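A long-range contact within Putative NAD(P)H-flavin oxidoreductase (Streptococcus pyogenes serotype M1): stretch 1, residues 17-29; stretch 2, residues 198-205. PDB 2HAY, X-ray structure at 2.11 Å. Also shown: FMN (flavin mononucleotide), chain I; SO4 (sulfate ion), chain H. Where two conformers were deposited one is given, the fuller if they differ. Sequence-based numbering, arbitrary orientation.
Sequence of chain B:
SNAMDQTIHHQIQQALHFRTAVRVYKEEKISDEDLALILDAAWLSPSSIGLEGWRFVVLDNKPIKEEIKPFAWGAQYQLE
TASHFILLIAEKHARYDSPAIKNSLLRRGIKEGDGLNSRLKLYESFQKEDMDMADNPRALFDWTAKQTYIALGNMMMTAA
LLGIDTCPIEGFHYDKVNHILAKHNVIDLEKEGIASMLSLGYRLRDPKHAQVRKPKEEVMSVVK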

# COMPACT_ATOMS: atom_id res chain seq x y z
N HIS B 17 1.83 9.61 -15.29
CA HIS B 17 1.50 9.10 -16.60
C HIS B 17 2.60 8.24 -17.23
O HIS B 17 2.30 7.38 -18.05
CB HIS B 17 1.00 10.23 -17.49
CG HIS B 17 -0.31 10.80 -17.03
ND1 HIS B 17 -1.52 10.43 -17.59
CD2 HIS B 17 -0.61 11.67 -16.04
CE1 HIS B 17 -2.50 11.07 -16.98
NE2 HIS B 17 -1.98 11.83 -16.03
N PHE B 18 3.85 8.43 -16.80
CA PHE B 18 4.97 7.54 -17.16
C PHE B 18 4.81 6.11 -16.63
O PHE B 18 4.98 5.13 -17.39
CB PHE B 18 6.32 8.11 -16.71
CG PHE B 18 7.50 7.22 -17.03
CD1 PHE B 18 8.15 6.52 -16.03
CD2 PHE B 18 7.97 7.09 -18.35
CE1 PHE B 18 9.23 5.71 -16.30
CE2 PHE B 18 9.06 6.27 -18.64
CZ PHE B 18 9.69 5.58 -17.62
N ARG B 19 4.52 5.98 -15.33
CA ARG B 19 4.40 4.65 -14.70
C ARG B 19 3.36 3.78 -15.38
O ARG B 19 2.19 4.15 -15.49
CB ARG B 19 4.06 4.74 -13.21
CG ARG B 19 4.33 3.39 -12.47
CD ARG B 19 3.39 3.10 -11.31
NE ARG B 19 2.00 3.26 -11.72
CZ ARG B 19 1.30 2.37 -12.41
NH1 ARG B 19 1.86 1.22 -12.78
NH2 ARG B 19 0.04 2.64 -12.76
N THR B 20 3.80 2.63 -15.86
CA THR B 20 2.91 1.62 -16.40
C THR B 20 3.49 0.28 -15.96
O THR B 20 4.67 0.22 -15.58
CB THR B 20 2.79 1.76 -17.91
OG1 THR B 20 1.83 0.82 -18.42
CG2 THR B 20 4.13 1.56 -18.60
N ALA B 21 2.68 -0.77 -15.96
CA ALA B 21 3.17 -2.06 -15.46
C ALA B 21 3.96 -2.72 -16.59
O ALA B 21 3.41 -3.13 -17.60
CB ALA B 21 2.01 -2.96 -14.94
N VAL B 22 5.28 -2.75 -16.43
CA VAL B 22 6.17 -3.13 -17.51
C VAL B 22 6.58 -4.61 -17.36
O VAL B 22 7.11 -5.01 -16.33
CB VAL B 22 7.40 -2.18 -17.61
CG1 VAL B 22 8.44 -2.72 -18.56
CG2 VAL B 22 6.97 -0.75 -18.03
N ARG B 23 6.31 -5.41 -18.39
CA ARG B 23 6.64 -6.84 -18.34
C ARG B 23 8.00 -7.18 -18.92
O ARG B 23 8.70 -8.05 -18.39
CB ARG B 23 5.57 -7.68 -19.04
CG ARG B 23 4.18 -7.56 -18.40
CD ARG B 23 3.15 -8.52 -19.05
NE ARG B 23 3.49 -8.85 -20.44
CZ ARG B 23 3.91 -10.05 -20.85
NH1 ARG B 23 4.22 -10.24 -22.14
NH2 ARG B 23 4.01 -11.07 -19.98
N VAL B 24 8.39 -6.49 -19.99
CA VAL B 24 9.66 -6.77 -20.67
C VAL B 24 10.62 -5.58 -20.60
O VAL B 24 10.28 -4.46 -21.03
CB VAL B 24 9.44 -7.21 -22.13
CG1 VAL B 24 10.75 -7.71 -22.72
CG2 VAL B 24 8.38 -8.30 -22.20
N TYR B 25 11.80 -5.84 -20.05
CA TYR B 25 12.82 -4.82 -19.84
C TYR B 25 13.99 -5.06 -20.76
O TYR B 25 14.24 -6.19 -21.20
CB TYR B 25 13.32 -4.82 -18.39
CG TYR B 25 12.21 -4.65 -17.37
CD1 TYR B 25 11.49 -5.75 -16.90
CD2 TYR B 25 11.85 -3.37 -16.92
CE1 TYR B 25 10.45 -5.58 -15.97
CE2 TYR B 25 10.84 -3.20 -16.00
CZ TYR B 25 10.13 -4.31 -15.55
OH TYR B 25 9.12 -4.13 -14.66
N LYS B 26 14.71 -3.99 -21.07
CA LYS B 26 15.98 -4.13 -21.74
C LYS B 26 17.08 -4.46 -20.75
O LYS B 26 16.84 -4.58 -19.55
CB LYS B 26 16.31 -2.93 -22.62
CG LYS B 26 16.27 -1.61 -21.99
CD LYS B 26 16.04 -0.61 -23.11
CE LYS B 26 16.64 0.74 -22.78
NZ LYS B 26 16.58 1.68 -23.96
N GLU B 27 18.29 -4.64 -21.27
CA GLU B 27 19.40 -5.18 -20.51
C GLU B 27 20.05 -4.18 -19.56
O GLU B 27 20.71 -4.56 -18.59
CB GLU B 27 20.42 -5.80 -21.46
CG GLU B 27 21.13 -7.00 -20.87
CD GLU B 27 21.84 -7.85 -21.91
OE1 GLU B 27 22.45 -8.85 -21.50
OE2 GLU B 27 21.80 -7.53 -23.13
N GLU B 28 19.86 -2.91 -19.92
CA GLU B 28 20.28 -1.73 -19.16
C GLU B 28 19.92 -1.80 -17.66
O GLU B 28 18.74 -1.92 -17.27
CB GLU B 28 19.74 -0.45 -19.81
CG GLU B 28 20.64 0.15 -20.94
CD GLU B 28 20.52 -0.53 -22.33
OE1 GLU B 28 20.64 0.20 -23.35
OE2 GLU B 28 20.35 -1.77 -22.42
N LYS B 29 20.96 -1.70 -16.84
CA LYS B 29 20.85 -1.84 -15.40
C LYS B 29 20.67 -0.51 -14.66
O LYS B 29 21.09 0.54 -15.14
CB LYS B 29 22.05 -2.59 -14.82
CG LYS B 29 22.19 -4.02 -15.31
CD LYS B 29 23.38 -4.18 -16.25
CE LYS B 29 24.67 -4.43 -15.47
NZ LYS B 29 25.64 -5.22 -16.25
N LEU B 198 8.48 -6.90 -6.79
CA LEU B 198 8.52 -5.71 -7.63
C LEU B 198 9.70 -5.87 -8.60
O LEU B 198 10.83 -5.98 -8.17
CB LEU B 198 8.73 -4.46 -6.76
CG LEU B 198 8.82 -3.11 -7.47
CD1 LEU B 198 7.48 -2.76 -8.16
CD2 LEU B 198 9.19 -2.06 -6.44
N SER B 199 9.44 -5.89 -9.90
CA SER B 199 10.55 -5.80 -10.86
C SER B 199 10.85 -4.34 -11.19
O SER B 199 9.95 -3.52 -11.22
CB SER B 199 10.25 -6.57 -12.15
OG SER B 199 9.01 -6.16 -12.69
N LEU B 200 12.12 -4.04 -11.43
CA LEU B 200 12.53 -2.70 -11.80
C LEU B 200 13.51 -2.76 -12.99
O LEU B 200 14.24 -3.75 -13.16
CB LEU B 200 13.14 -1.96 -10.61
CG LEU B 200 12.37 -2.03 -9.29
CD1 LEU B 200 12.97 -3.14 -8.40
CD2 LEU B 200 12.42 -0.72 -8.58
N GLY B 201 13.51 -1.72 -13.82
CA GLY B 201 14.38 -1.67 -15.01
C GLY B 201 13.93 -0.59 -15.97
O GLY B 201 13.26 0.34 -15.58
N TYR B 202 14.30 -0.72 -17.23
CA TYR B 202 13.90 0.22 -18.25
C TYR B 202 13.14 -0.54 -19.31
O TYR B 202 13.59 -1.58 -19.78
CB TYR B 202 15.12 0.94 -18.83
CG TYR B 202 15.88 1.64 -17.75
CD1 TYR B 202 17.02 1.06 -17.16
CD2 TYR B 202 15.43 2.87 -17.25
CE1 TYR B 202 17.70 1.73 -16.12
CE2 TYR B 202 16.09 3.53 -16.24
CZ TYR B 202 17.22 2.97 -15.67
OH TYR B 202 17.83 3.68 -14.64
N ARG B 203 11.97 -0.00 -19.67
CA ARG B 203 11.12 -0.67 -20.62
C ARG B 203 11.89 -0.90 -21.93
O ARG B 203 12.65 -0.03 -22.38
CB ARG B 203 9.85 0.13 -20.87
CG ARG B 203 10.08 1.42 -21.68
CD ARG B 203 8.82 2.23 -21.78
NE ARG B 203 8.36 2.64 -20.45
CZ ARG B 203 7.27 3.36 -20.21
NH1 ARG B 203 6.51 3.77 -21.21
NH2 ARG B 203 6.95 3.68 -18.96
N LEU B 204 11.69 -2.07 -22.52
CA LEU B 204 12.17 -2.35 -23.87
C LEU B 204 11.54 -1.35 -24.84
O LEU B 204 12.25 -0.75 -25.65
CB LEU B 204 11.81 -3.79 -24.24
CG LEU B 204 12.42 -4.44 -25.48
CD1 LEU B 204 13.95 -4.43 -25.43
CD2 LEU B 204 11.88 -5.86 -25.63
N ARG B 205 10.22 -1.18 -24.75
CA ARG B 205 9.49 -0.15 -25.51
C ARG B 205 8.18 0.25 -24.81
O ARG B 205 7.74 -0.43 -23.87
CB ARG B 205 9.22 -0.63 -26.95
CG ARG B 205 7.93 -1.44 -27.18
CD ARG B 205 8.04 -2.88 -26.72
NE ARG B 205 7.12 -3.76 -27.46
CZ ARG B 205 5.83 -3.95 -27.16
NH1 ARG B 205 5.27 -3.31 -26.13
NH2 ARG B 205 5.11 -4.78 -27.90
N1 FMN I . 1.01 -7.45 -13.79
C2 FMN I . 1.46 -8.70 -14.26
O2 FMN I . 1.69 -8.89 -15.47
N3 FMN I . 1.66 -9.74 -13.34
C4 FMN I . 1.39 -9.58 -11.98
O4 FMN I . 1.41 -10.54 -11.19
C4A FMN I . 0.94 -8.35 -11.51
N5 FMN I . 0.68 -8.21 -10.15
C5A FMN I . 0.24 -7.00 -9.63
C6 FMN I . 0.01 -6.88 -8.26
C7 FMN I . -0.43 -5.67 -7.73
C7M FMN I . -0.42 -5.51 -6.24
C8 FMN I . -0.65 -4.57 -8.58
C8M FMN I . -0.71 -3.19 -8.00
C9 FMN I . -0.42 -4.69 -9.97
C9A FMN I . 0.03 -5.91 -10.50
N10 FMN I . 0.30 -6.07 -11.89
C10 FMN I . 0.75 -7.28 -12.41
C1' FMN I . 0.12 -4.94 -12.83
C2' FMN I . -1.37 -4.69 -13.11
O2' FMN I . -1.85 -5.55 -14.14
C3' FMN I . -1.57 -3.23 -13.52
O3' FMN I . -1.09 -2.38 -12.50
C4' FMN I . -3.00 -2.84 -13.86
O4' FMN I . -3.45 -3.70 -14.89
C5' FMN I . -3.08 -1.36 -14.27
O5' FMN I . -2.27 -1.03 -15.41
P FMN I . -1.01 -0.02 -15.36
O1P FMN I . -0.14 -0.26 -16.55
O2P FMN I . -0.25 -0.20 -14.07
O3P FMN I . -1.41 1.41 -15.37
S SO4 H . 1.88 -4.07 -24.35
O1 SO4 H . 2.12 -5.00 -23.24
O2 SO4 H . 1.66 -4.84 -25.57
O3 SO4 H . 0.70 -3.25 -24.08
O4 SO4 H . 3.04 -3.21 -24.53
O HOH W 1 4.23 5.28 -20.32
O HOH W 2 8.33 -3.45 -23.03
O HOH W 3 16.42 -2.76 -17.56

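Stretch 2 enters the contact as a β-strand, and its first residue, Leu-198, is buried without touching stretch 1. The contact begins at Ser-199, whose CA-to-CB bond points toward stretch 1. Its OG lies 2.8 Å from OH of Tyr-25, and the two hydroxyls form a hydrogen bond in which either could be the donor. A small polar side chain suits this buried place, because it gives the tyrosine hydroxyl a partner while taking up little room beside the ring.

The CA-to-CB bond of Leu-200 points away from stretch 1, and what it offers the contact is mainly backbone: its carbonyl O lies over one face of the Tyr-25 ring. At Gly-201 the same ring leaves no room for a side chain. Tyr-25 CD2 is 3.6 Å from Gly-201 C, and a CB placed ideally on the glycine would sit just 2.8 Å from Tyr-25 CD2, a clash. Glycine therefore lets the aromatic ring pack directly against the main chain.

Tyr-202 contributes through both backbone and ring. Its carbonyl O accepts a hydrogen bond from Lys-26 N at 3.0 Å, and the same O is 3.3 Å from Tyr-25 CA in a CA-H...O contact. Its own N donates to water 3 at 3.0 Å from the water O; that water in turn donates to Lys-26 O and Glu-28 O, so it links the backbone of Tyr-202 to the backbone carbonyls of Lys-26 and Glu-28. The phenol ring, with chi1 in the m well, presents its edge to the carbonyls of Glu-28 and Lys-29, with Tyr-202 CD1 3.4 Å from Glu-28 O. An aromatic edge suits such neighbours because its C-H groups carry a slight positive charge.

Arg-203 pairs with Tyr-25 in a single β-bridge, flanked by the bond from Lys-26 N to Tyr-202 O and a second from Leu-204 N to Val-24 O. Although its CA-to-CB bond points away overall, CB still touches Val-22, 3.9 Å from CG1, and the long side chain brings its guanidinium back to stretch 1. There the flat group is sandwiched: it stacks on the Phe-18 ring, with centres 4.4 Å apart and planes at 14°, while Thr-20 CG2 covers the opposite face, 3.5 Å from Arg-203 NH2. Arginine suits this site because its planar cation can lie on an aromatic ring and still direct N-H groups to acceptors. Accordingly, NH2 donates to Phe-18 O at 2.9 Å, and NH1 donates to water 1, which donates to that same carbonyl.

Leu-204 closes the bridge with its nearly linear N-H...O bond, 3.1 Å from its N to Val-24 O, at an angle of 174°. Its branched side chain adds an apolar contact, with CD2 3.6 Å from Val-24 CG1; an aliphatic side chain suits such a neighbour, because the two apolar surfaces can pack together without leaving a polar group unpaired. Arg-205 turns its CA-to-CB bond away from stretch 1, but water 2 links its carbonyl to Val-24 O, and its NH1 donates to O4 of the sulfate ion at 2.7 Å.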